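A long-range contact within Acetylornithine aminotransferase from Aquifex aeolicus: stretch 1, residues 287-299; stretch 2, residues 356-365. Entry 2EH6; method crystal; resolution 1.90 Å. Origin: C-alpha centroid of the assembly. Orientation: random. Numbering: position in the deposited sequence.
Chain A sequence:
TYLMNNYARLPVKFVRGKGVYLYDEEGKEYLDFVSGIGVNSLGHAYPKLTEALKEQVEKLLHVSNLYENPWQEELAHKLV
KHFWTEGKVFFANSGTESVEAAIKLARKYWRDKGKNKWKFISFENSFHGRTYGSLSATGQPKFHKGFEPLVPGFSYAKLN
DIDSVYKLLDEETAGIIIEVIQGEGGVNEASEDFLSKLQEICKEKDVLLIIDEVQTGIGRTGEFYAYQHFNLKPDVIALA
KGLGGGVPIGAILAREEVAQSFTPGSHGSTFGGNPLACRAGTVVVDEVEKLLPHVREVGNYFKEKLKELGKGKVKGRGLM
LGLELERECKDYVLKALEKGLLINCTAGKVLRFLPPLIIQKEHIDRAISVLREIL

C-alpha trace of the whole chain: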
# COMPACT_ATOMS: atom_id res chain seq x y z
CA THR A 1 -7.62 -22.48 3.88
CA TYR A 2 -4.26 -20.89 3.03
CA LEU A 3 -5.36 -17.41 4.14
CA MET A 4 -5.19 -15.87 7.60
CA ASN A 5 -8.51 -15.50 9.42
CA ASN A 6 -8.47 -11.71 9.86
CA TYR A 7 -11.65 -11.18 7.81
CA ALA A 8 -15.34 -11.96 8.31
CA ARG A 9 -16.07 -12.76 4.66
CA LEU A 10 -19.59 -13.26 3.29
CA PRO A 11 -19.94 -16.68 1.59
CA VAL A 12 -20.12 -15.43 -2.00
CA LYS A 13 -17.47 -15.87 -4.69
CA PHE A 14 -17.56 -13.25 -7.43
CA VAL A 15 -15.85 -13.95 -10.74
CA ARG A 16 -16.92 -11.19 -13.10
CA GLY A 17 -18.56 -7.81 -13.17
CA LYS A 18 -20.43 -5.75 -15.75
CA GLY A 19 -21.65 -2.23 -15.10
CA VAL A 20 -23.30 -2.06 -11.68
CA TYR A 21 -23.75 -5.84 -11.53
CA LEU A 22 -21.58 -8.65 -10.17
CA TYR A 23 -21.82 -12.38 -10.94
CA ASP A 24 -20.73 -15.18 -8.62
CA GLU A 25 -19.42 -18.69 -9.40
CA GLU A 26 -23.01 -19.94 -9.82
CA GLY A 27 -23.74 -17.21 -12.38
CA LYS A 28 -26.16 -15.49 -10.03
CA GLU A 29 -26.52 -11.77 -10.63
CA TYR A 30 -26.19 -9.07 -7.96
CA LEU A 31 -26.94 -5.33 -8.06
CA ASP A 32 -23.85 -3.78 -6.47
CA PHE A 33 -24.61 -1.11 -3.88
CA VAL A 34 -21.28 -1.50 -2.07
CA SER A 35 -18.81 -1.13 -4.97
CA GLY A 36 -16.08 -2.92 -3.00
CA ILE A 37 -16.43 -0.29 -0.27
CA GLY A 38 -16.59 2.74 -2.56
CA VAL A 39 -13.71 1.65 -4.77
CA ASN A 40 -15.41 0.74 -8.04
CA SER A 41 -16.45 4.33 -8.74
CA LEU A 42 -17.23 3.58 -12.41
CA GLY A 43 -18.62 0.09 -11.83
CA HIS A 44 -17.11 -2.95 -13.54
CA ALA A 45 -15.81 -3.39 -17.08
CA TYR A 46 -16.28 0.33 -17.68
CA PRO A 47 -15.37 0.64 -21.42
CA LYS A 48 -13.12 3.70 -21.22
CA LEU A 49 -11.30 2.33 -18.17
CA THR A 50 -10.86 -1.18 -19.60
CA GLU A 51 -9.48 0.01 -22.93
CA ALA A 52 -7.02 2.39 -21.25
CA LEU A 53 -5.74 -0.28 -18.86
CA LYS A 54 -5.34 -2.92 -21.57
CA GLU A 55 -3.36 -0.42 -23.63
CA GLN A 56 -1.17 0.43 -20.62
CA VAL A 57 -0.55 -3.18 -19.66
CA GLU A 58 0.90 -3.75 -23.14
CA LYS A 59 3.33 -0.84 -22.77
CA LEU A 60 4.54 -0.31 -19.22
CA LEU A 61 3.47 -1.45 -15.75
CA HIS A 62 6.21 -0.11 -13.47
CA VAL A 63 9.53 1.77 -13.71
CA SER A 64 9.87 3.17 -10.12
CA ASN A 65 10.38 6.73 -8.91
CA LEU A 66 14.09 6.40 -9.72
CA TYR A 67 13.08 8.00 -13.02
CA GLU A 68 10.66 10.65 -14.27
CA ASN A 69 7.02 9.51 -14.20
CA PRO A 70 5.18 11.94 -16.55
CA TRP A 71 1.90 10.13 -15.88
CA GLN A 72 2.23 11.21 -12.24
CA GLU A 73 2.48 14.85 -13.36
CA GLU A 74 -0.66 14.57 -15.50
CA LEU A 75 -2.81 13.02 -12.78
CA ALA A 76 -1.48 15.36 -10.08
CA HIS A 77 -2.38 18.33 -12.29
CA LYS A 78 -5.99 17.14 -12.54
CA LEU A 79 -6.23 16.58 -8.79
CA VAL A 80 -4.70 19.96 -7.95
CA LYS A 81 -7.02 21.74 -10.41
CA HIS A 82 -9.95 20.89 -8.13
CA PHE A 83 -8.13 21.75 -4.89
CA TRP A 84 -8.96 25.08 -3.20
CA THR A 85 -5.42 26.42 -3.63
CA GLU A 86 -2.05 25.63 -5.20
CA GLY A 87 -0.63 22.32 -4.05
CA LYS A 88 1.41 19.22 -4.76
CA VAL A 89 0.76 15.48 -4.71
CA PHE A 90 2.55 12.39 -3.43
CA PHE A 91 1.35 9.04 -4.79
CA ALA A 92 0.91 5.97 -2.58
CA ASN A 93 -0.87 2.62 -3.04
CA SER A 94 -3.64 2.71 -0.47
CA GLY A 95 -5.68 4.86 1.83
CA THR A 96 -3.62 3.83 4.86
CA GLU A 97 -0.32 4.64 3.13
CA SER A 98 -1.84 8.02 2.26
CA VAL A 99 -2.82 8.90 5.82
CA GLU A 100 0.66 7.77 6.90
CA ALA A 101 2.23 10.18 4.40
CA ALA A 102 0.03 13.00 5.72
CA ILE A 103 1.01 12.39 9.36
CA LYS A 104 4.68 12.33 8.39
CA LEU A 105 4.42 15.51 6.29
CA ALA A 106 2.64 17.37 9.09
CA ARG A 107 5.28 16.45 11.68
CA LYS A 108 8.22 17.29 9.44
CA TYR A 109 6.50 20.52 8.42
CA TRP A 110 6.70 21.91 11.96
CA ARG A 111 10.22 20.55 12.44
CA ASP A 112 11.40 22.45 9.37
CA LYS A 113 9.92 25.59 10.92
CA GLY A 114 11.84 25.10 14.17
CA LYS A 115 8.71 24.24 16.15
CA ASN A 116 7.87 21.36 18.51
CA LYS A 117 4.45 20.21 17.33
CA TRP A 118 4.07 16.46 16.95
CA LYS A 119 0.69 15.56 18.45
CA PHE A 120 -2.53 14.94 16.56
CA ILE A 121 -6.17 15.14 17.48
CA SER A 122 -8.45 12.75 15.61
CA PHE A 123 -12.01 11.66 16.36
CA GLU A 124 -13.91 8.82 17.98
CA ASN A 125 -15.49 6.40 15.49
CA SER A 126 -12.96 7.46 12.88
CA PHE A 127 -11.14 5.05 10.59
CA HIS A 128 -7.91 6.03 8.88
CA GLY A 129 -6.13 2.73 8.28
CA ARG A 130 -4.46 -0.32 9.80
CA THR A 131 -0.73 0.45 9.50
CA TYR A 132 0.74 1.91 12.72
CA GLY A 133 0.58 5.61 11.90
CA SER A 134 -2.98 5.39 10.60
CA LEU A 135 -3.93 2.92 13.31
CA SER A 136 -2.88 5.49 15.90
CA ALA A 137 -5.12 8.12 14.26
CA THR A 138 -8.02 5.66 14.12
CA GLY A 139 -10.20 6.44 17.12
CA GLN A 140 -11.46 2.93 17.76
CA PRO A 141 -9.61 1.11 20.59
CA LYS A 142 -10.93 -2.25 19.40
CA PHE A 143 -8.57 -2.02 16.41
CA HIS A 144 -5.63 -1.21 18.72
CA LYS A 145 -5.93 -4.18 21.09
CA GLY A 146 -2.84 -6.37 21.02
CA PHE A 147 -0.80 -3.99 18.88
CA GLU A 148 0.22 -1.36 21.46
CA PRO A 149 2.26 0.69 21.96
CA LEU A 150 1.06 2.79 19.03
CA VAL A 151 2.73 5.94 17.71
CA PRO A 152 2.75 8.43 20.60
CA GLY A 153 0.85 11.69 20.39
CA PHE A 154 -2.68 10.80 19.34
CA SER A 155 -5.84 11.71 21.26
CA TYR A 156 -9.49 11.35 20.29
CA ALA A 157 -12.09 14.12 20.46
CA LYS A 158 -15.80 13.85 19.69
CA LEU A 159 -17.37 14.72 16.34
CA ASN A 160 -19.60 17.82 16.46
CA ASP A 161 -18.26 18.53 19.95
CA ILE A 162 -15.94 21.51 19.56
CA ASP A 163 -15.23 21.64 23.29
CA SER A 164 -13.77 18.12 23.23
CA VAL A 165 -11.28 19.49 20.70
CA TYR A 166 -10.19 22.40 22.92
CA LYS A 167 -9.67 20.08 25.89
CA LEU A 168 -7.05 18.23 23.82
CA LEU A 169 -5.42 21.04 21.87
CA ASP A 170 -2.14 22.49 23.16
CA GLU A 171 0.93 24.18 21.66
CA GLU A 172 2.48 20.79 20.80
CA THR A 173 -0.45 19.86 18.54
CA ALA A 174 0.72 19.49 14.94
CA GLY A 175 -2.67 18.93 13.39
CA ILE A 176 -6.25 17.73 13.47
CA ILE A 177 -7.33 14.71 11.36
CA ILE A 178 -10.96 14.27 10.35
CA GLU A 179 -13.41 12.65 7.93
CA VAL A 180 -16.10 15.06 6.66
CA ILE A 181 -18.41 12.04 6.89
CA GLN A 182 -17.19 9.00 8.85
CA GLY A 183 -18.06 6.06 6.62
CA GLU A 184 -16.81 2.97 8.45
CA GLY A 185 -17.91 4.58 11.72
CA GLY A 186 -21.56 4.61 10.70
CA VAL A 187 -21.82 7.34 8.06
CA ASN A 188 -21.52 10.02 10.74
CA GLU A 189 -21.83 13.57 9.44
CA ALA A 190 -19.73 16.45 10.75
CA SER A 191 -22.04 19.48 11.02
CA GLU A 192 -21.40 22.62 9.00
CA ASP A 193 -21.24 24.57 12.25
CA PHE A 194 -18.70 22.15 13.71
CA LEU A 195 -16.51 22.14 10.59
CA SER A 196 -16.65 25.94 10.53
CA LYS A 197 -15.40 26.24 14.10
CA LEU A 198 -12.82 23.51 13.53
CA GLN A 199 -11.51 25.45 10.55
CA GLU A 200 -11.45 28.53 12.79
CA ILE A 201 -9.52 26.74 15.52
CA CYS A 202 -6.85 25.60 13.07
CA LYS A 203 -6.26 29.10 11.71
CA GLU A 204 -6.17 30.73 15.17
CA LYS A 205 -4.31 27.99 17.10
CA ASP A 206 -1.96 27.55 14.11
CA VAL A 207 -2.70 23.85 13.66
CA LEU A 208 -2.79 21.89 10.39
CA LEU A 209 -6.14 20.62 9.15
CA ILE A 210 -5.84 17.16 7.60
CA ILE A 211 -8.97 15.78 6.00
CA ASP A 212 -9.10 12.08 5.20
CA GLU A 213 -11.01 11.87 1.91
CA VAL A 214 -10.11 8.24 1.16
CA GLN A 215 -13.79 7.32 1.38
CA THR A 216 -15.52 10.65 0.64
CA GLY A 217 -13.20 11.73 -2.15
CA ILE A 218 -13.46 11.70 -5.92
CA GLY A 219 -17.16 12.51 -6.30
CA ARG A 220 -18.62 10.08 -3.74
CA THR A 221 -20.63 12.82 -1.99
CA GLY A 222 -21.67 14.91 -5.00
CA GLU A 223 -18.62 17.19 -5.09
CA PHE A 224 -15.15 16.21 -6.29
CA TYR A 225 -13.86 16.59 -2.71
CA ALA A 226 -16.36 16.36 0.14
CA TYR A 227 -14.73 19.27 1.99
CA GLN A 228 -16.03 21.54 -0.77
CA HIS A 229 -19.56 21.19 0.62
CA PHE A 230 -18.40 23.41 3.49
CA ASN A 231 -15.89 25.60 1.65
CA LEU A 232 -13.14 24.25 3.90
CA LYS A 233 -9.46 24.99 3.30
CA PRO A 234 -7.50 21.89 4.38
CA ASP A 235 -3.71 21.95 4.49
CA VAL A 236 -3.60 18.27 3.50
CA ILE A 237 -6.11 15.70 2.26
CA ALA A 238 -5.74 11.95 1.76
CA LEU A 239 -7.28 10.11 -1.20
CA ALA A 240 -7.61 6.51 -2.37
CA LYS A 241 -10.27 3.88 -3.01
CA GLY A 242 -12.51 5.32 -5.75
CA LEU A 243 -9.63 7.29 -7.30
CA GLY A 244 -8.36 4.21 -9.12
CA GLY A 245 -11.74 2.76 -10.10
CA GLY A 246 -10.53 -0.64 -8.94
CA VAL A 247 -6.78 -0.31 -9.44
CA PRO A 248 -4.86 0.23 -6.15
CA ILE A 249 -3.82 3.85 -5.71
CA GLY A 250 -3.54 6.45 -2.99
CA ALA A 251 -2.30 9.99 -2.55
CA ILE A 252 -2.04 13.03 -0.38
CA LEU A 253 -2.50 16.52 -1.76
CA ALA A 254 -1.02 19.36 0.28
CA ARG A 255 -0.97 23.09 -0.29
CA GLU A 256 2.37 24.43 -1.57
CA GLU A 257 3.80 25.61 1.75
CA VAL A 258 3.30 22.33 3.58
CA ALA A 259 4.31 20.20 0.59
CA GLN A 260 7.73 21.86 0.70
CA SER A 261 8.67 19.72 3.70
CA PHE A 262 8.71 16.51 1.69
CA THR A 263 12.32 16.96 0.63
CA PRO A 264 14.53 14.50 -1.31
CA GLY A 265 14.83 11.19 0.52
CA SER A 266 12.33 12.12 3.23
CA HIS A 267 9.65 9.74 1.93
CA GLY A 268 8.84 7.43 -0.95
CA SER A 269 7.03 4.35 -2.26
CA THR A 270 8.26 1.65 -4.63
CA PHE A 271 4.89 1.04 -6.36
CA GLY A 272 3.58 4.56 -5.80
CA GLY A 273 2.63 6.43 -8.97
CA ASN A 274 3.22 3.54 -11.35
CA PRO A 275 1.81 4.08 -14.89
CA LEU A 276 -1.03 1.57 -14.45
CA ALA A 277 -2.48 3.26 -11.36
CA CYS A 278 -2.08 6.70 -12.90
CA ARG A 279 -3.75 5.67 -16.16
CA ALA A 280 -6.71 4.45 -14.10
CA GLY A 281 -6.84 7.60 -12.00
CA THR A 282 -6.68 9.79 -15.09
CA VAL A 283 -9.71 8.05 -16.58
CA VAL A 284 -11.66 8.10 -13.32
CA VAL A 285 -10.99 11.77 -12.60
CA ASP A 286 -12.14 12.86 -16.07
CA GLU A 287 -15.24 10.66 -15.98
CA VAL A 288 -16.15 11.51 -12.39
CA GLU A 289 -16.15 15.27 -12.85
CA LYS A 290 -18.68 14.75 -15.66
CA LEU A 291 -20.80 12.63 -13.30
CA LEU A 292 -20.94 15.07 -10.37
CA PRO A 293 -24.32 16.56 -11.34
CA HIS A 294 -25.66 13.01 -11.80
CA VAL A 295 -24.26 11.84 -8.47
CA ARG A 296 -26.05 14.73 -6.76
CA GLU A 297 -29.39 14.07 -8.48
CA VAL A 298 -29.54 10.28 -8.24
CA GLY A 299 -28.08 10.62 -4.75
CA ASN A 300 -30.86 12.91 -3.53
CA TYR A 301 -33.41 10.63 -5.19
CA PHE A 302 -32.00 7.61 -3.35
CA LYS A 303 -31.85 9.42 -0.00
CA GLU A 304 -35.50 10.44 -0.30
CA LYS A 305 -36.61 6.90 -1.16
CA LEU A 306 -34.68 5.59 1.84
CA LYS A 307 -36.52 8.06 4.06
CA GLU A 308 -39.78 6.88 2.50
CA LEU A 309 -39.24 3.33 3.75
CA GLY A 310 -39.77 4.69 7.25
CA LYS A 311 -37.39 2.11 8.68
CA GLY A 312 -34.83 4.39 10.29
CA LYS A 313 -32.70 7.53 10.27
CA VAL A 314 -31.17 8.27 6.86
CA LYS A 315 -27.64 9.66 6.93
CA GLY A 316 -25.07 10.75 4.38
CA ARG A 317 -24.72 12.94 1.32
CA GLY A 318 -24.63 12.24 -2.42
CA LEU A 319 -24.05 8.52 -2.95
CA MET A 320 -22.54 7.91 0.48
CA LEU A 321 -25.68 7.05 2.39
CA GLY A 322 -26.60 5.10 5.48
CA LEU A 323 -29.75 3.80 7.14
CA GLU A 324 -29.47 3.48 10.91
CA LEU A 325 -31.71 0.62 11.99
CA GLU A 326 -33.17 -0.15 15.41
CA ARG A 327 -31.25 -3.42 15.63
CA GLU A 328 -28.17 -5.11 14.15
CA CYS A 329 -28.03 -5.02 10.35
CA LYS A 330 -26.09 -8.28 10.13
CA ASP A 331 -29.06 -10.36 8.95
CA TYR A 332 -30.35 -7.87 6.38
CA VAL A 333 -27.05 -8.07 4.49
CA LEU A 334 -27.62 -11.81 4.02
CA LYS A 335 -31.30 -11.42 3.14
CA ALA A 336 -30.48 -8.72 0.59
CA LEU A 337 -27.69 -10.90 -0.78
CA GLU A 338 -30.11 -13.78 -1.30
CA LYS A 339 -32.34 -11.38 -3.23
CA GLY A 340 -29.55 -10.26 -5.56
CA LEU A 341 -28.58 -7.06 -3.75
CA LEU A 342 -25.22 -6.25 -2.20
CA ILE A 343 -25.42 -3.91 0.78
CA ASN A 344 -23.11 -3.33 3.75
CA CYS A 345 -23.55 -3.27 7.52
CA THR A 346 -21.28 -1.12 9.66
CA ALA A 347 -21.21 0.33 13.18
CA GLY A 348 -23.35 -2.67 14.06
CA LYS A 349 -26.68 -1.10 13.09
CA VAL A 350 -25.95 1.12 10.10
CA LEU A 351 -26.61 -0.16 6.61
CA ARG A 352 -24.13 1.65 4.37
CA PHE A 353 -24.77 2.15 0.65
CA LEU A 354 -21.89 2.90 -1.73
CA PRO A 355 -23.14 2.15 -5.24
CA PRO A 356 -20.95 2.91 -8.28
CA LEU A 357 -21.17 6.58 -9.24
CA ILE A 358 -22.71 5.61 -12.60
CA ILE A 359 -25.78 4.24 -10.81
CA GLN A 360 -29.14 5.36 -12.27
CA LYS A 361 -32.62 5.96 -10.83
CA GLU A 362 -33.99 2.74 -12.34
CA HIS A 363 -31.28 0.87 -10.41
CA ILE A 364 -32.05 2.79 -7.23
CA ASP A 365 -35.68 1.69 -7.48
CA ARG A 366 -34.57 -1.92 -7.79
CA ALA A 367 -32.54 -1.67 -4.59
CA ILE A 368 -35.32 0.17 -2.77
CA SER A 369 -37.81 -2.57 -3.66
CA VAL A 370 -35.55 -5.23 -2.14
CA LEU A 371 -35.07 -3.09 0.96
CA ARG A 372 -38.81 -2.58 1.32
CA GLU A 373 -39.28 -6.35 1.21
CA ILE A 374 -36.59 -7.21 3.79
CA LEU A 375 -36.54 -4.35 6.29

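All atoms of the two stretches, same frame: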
# COMPACT_ATOMS: atom_id res chain seq x y z
N GLU A 287 -13.87 11.15 -15.95
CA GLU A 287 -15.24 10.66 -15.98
C GLU A 287 -16.06 11.13 -14.79
O GLU A 287 -17.22 11.50 -14.94
CB GLU A 287 -15.25 9.13 -16.04
CG GLU A 287 -14.63 8.57 -17.30
CD GLU A 287 -15.34 9.05 -18.55
OE1 GLU A 287 -16.55 8.77 -18.69
OE2 GLU A 287 -14.69 9.70 -19.40
N VAL A 288 -15.46 11.11 -13.61
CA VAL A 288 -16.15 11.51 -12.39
C VAL A 288 -16.60 12.97 -12.39
O VAL A 288 -17.71 13.27 -11.96
CB VAL A 288 -15.28 11.25 -11.14
CG1 VAL A 288 -15.85 11.99 -9.94
CG2 VAL A 288 -15.23 9.75 -10.86
N GLU A 289 -15.75 13.87 -12.86
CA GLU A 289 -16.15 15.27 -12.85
C GLU A 289 -17.37 15.49 -13.75
O GLU A 289 -18.16 16.40 -13.51
CB GLU A 289 -14.99 16.17 -13.27
CG GLU A 289 -14.30 15.80 -14.55
CD GLU A 289 -13.02 16.59 -14.75
OE1 GLU A 289 -12.17 16.58 -13.83
OE2 GLU A 289 -12.87 17.22 -15.82
N LYS A 290 -17.53 14.65 -14.76
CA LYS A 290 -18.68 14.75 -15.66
C LYS A 290 -19.93 14.17 -15.00
O LYS A 290 -21.06 14.49 -15.37
CB LYS A 290 -18.42 13.99 -16.96
CG LYS A 290 -17.24 14.48 -17.78
CD LYS A 290 -17.04 13.59 -19.00
CE LYS A 290 -15.74 13.92 -19.73
NZ LYS A 290 -15.53 13.00 -20.89
N LEU A 291 -19.72 13.30 -14.01
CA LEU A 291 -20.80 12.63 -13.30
C LEU A 291 -21.32 13.36 -12.06
O LEU A 291 -22.39 13.03 -11.55
CB LEU A 291 -20.35 11.23 -12.88
CG LEU A 291 -20.19 10.16 -13.96
CD1 LEU A 291 -19.42 8.97 -13.40
CD2 LEU A 291 -21.56 9.73 -14.46
N LEU A 292 -20.56 14.34 -11.57
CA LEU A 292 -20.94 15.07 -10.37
C LEU A 292 -22.42 15.48 -10.32
O LEU A 292 -23.12 15.19 -9.35
CB LEU A 292 -20.03 16.29 -10.18
CG LEU A 292 -18.55 15.95 -9.94
CD1 LEU A 292 -17.75 17.22 -9.67
CD2 LEU A 292 -18.42 14.99 -8.75
N PRO A 293 -22.91 16.16 -11.37
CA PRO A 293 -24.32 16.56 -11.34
C PRO A 293 -25.23 15.33 -11.18
O PRO A 293 -26.22 15.36 -10.44
CB PRO A 293 -24.52 17.26 -12.68
CG PRO A 293 -23.15 17.83 -12.96
CD PRO A 293 -22.25 16.68 -12.58
N HIS A 294 -24.88 14.25 -11.87
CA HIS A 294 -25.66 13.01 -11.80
C HIS A 294 -25.61 12.41 -10.40
O HIS A 294 -26.64 11.97 -9.87
CB HIS A 294 -25.15 11.99 -12.81
CG HIS A 294 -25.45 12.34 -14.23
ND1 HIS A 294 -25.07 11.54 -15.29
CD2 HIS A 294 -26.09 13.40 -14.77
CE1 HIS A 294 -25.46 12.10 -16.42
NE2 HIS A 294 -26.08 13.23 -16.14
N VAL A 295 -24.42 12.38 -9.81
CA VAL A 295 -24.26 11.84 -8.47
C VAL A 295 -25.20 12.58 -7.52
O VAL A 295 -25.90 11.96 -6.72
CB VAL A 295 -22.80 12.01 -7.98
CG1 VAL A 295 -22.69 11.61 -6.52
CG2 VAL A 295 -21.88 11.16 -8.84
N ARG A 296 -25.20 13.90 -7.61
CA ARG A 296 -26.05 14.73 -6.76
C ARG A 296 -27.54 14.43 -6.94
O ARG A 296 -28.26 14.29 -5.95
CB ARG A 296 -25.80 16.22 -7.03
CG ARG A 296 -24.46 16.74 -6.52
CD ARG A 296 -24.41 18.27 -6.54
NE ARG A 296 -24.37 18.82 -7.89
CZ ARG A 296 -23.25 19.02 -8.58
NH1 ARG A 296 -22.07 18.72 -8.06
NH2 ARG A 296 -23.31 19.54 -9.80
N GLU A 297 -27.98 14.33 -8.19
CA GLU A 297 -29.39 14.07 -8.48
C GLU A 297 -29.86 12.67 -8.11
O GLU A 297 -30.87 12.52 -7.42
CB GLU A 297 -29.68 14.31 -9.96
CG GLU A 297 -31.15 14.08 -10.31
CD GLU A 297 -31.45 14.35 -11.77
OE1 GLU A 297 -31.18 15.48 -12.24
OE2 GLU A 297 -31.97 13.43 -12.45
N VAL A 298 -29.15 11.64 -8.57
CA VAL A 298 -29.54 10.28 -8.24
C VAL A 298 -29.36 10.08 -6.73
O VAL A 298 -30.13 9.37 -6.09
CB VAL A 298 -28.69 9.24 -9.00
CG1 VAL A 298 -29.25 7.84 -8.79
CG2 VAL A 298 -28.66 9.59 -10.49
N GLY A 299 -28.34 10.73 -6.17
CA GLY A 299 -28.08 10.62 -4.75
C GLY A 299 -29.22 11.15 -3.91
O GLY A 299 -29.62 10.52 -2.92
N PRO A 356 -21.89 2.29 -7.35
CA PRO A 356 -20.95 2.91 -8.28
C PRO A 356 -21.53 4.28 -8.61
O PRO A 356 -22.74 4.47 -8.56
CB PRO A 356 -20.98 1.96 -9.48
CG PRO A 356 -21.26 0.63 -8.83
CD PRO A 356 -22.36 0.98 -7.86
N LEU A 357 -20.67 5.24 -8.96
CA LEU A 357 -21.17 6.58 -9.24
C LEU A 357 -21.96 6.68 -10.54
O LEU A 357 -22.58 7.71 -10.81
CB LEU A 357 -20.01 7.58 -9.20
CG LEU A 357 -19.20 7.56 -7.89
CD1 LEU A 357 -18.18 8.69 -7.89
CD2 LEU A 357 -20.15 7.71 -6.68
N ILE A 358 -21.96 5.62 -11.34
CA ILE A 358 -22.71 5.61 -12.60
C ILE A 358 -24.12 5.07 -12.38
O ILE A 358 -24.89 4.92 -13.33
CB ILE A 358 -22.03 4.71 -13.66
CG1 ILE A 358 -21.90 3.29 -13.12
CG2 ILE A 358 -20.67 5.28 -14.03
CD1 ILE A 358 -21.47 2.26 -14.15
N ILE A 359 -24.46 4.78 -11.13
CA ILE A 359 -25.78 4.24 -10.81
C ILE A 359 -26.90 5.18 -11.31
O ILE A 359 -26.76 6.40 -11.28
CB ILE A 359 -25.91 4.03 -9.28
CG1 ILE A 359 -27.06 3.08 -8.98
CG2 ILE A 359 -26.08 5.36 -8.57
CD1 ILE A 359 -26.74 1.62 -9.25
N GLN A 360 -28.00 4.59 -11.76
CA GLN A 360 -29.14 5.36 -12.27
C GLN A 360 -30.41 5.13 -11.45
O GLN A 360 -30.52 4.14 -10.73
CB GLN A 360 -29.40 5.01 -13.73
CG GLN A 360 -28.27 5.43 -14.66
CD GLN A 360 -28.54 5.06 -16.11
OE1 GLN A 360 -29.52 5.50 -16.71
NE2 GLN A 360 -27.67 4.23 -16.67
N LYS A 361 -31.37 6.04 -11.58
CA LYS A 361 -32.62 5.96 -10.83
C LYS A 361 -33.32 4.61 -10.93
O LYS A 361 -33.82 4.09 -9.93
CB LYS A 361 -33.58 7.07 -11.27
CG LYS A 361 -33.12 8.45 -10.83
CD LYS A 361 -34.16 9.51 -11.13
CE LYS A 361 -33.71 10.86 -10.61
NZ LYS A 361 -34.74 11.91 -10.84
N GLU A 362 -33.36 4.04 -12.13
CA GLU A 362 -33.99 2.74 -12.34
C GLU A 362 -33.35 1.70 -11.42
O GLU A 362 -34.03 0.84 -10.88
CB GLU A 362 -33.83 2.31 -13.80
CG GLU A 362 -34.43 0.95 -14.11
CD GLU A 362 -34.03 0.44 -15.48
OE1 GLU A 362 -32.84 0.13 -15.68
OE2 GLU A 362 -34.91 0.36 -16.37
N HIS A 363 -32.03 1.79 -11.27
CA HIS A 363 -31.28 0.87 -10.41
C HIS A 363 -31.61 1.13 -8.95
O HIS A 363 -31.76 0.20 -8.15
CB HIS A 363 -29.78 1.06 -10.64
CG HIS A 363 -29.33 0.71 -12.03
ND1 HIS A 363 -28.22 1.29 -12.61
CD2 HIS A 363 -29.82 -0.17 -12.93
CE1 HIS A 363 -28.05 0.77 -13.82
NE2 HIS A 363 -29.01 -0.12 -14.03
N ILE A 364 -31.71 2.41 -8.59
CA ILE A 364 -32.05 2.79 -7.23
C ILE A 364 -33.39 2.17 -6.84
O ILE A 364 -33.54 1.62 -5.76
CB ILE A 364 -32.14 4.34 -7.08
CG1 ILE A 364 -30.78 4.98 -7.36
CG2 ILE A 364 -32.64 4.70 -5.69
CD1 ILE A 364 -29.66 4.52 -6.43
N ASP A 365 -34.36 2.25 -7.75
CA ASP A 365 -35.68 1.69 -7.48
C ASP A 365 -35.60 0.20 -7.19
O ASP A 365 -36.27 -0.30 -6.29
CB ASP A 365 -36.62 1.92 -8.67
CG ASP A 365 -36.93 3.39 -8.89
OD1 ASP A 365 -36.92 4.14 -7.89
OD2 ASP A 365 -37.19 3.79 -10.05

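Stretch 1 is helical throughout, kinked near Pro293, whose ring nitrogen has no hydrogen to give to the preceding turn. Stretch 2 opposes it with a type I turn from Pro356 to Ile359, closed by Ile359 N to Pro356 O (3.1 Å), and then, with Gln360 at the N-cap position, a helix from Lys361. The two helix axes approach to 10.8 Å at an angle of 31°, and no hydrogen bond joins the stretches; the contact is mainly apolar.

Near the start of stretch 1, Val288 meets Leu357 loosely, CG2 to CD1 at 4.3 Å. One turn on, Leu291 points toward the loop and sets its CD1 3.9 Å from Ile358 CG2, with Leu357 CB at 4.5 Å from the same methyl. Val295 extends this surface, its CG2 lying 4.1 Å from Leu357 CB, so that Leu357 packs against three residues spaced along one side of the helix. Glu297 reaches across in an extended conformation, and its OE2 forms a salt bridge with Lys361 NZ at 3.5 Å, the one charged pairing in an otherwise greasy contact. Val298, the residue most covered by stretch 2, sits where loop becomes helix: its CG1 packs 4.0 Å from Ile359 CG2 and 3.5 Å from Ile364 CG1, bridging the turn and the first helical turn.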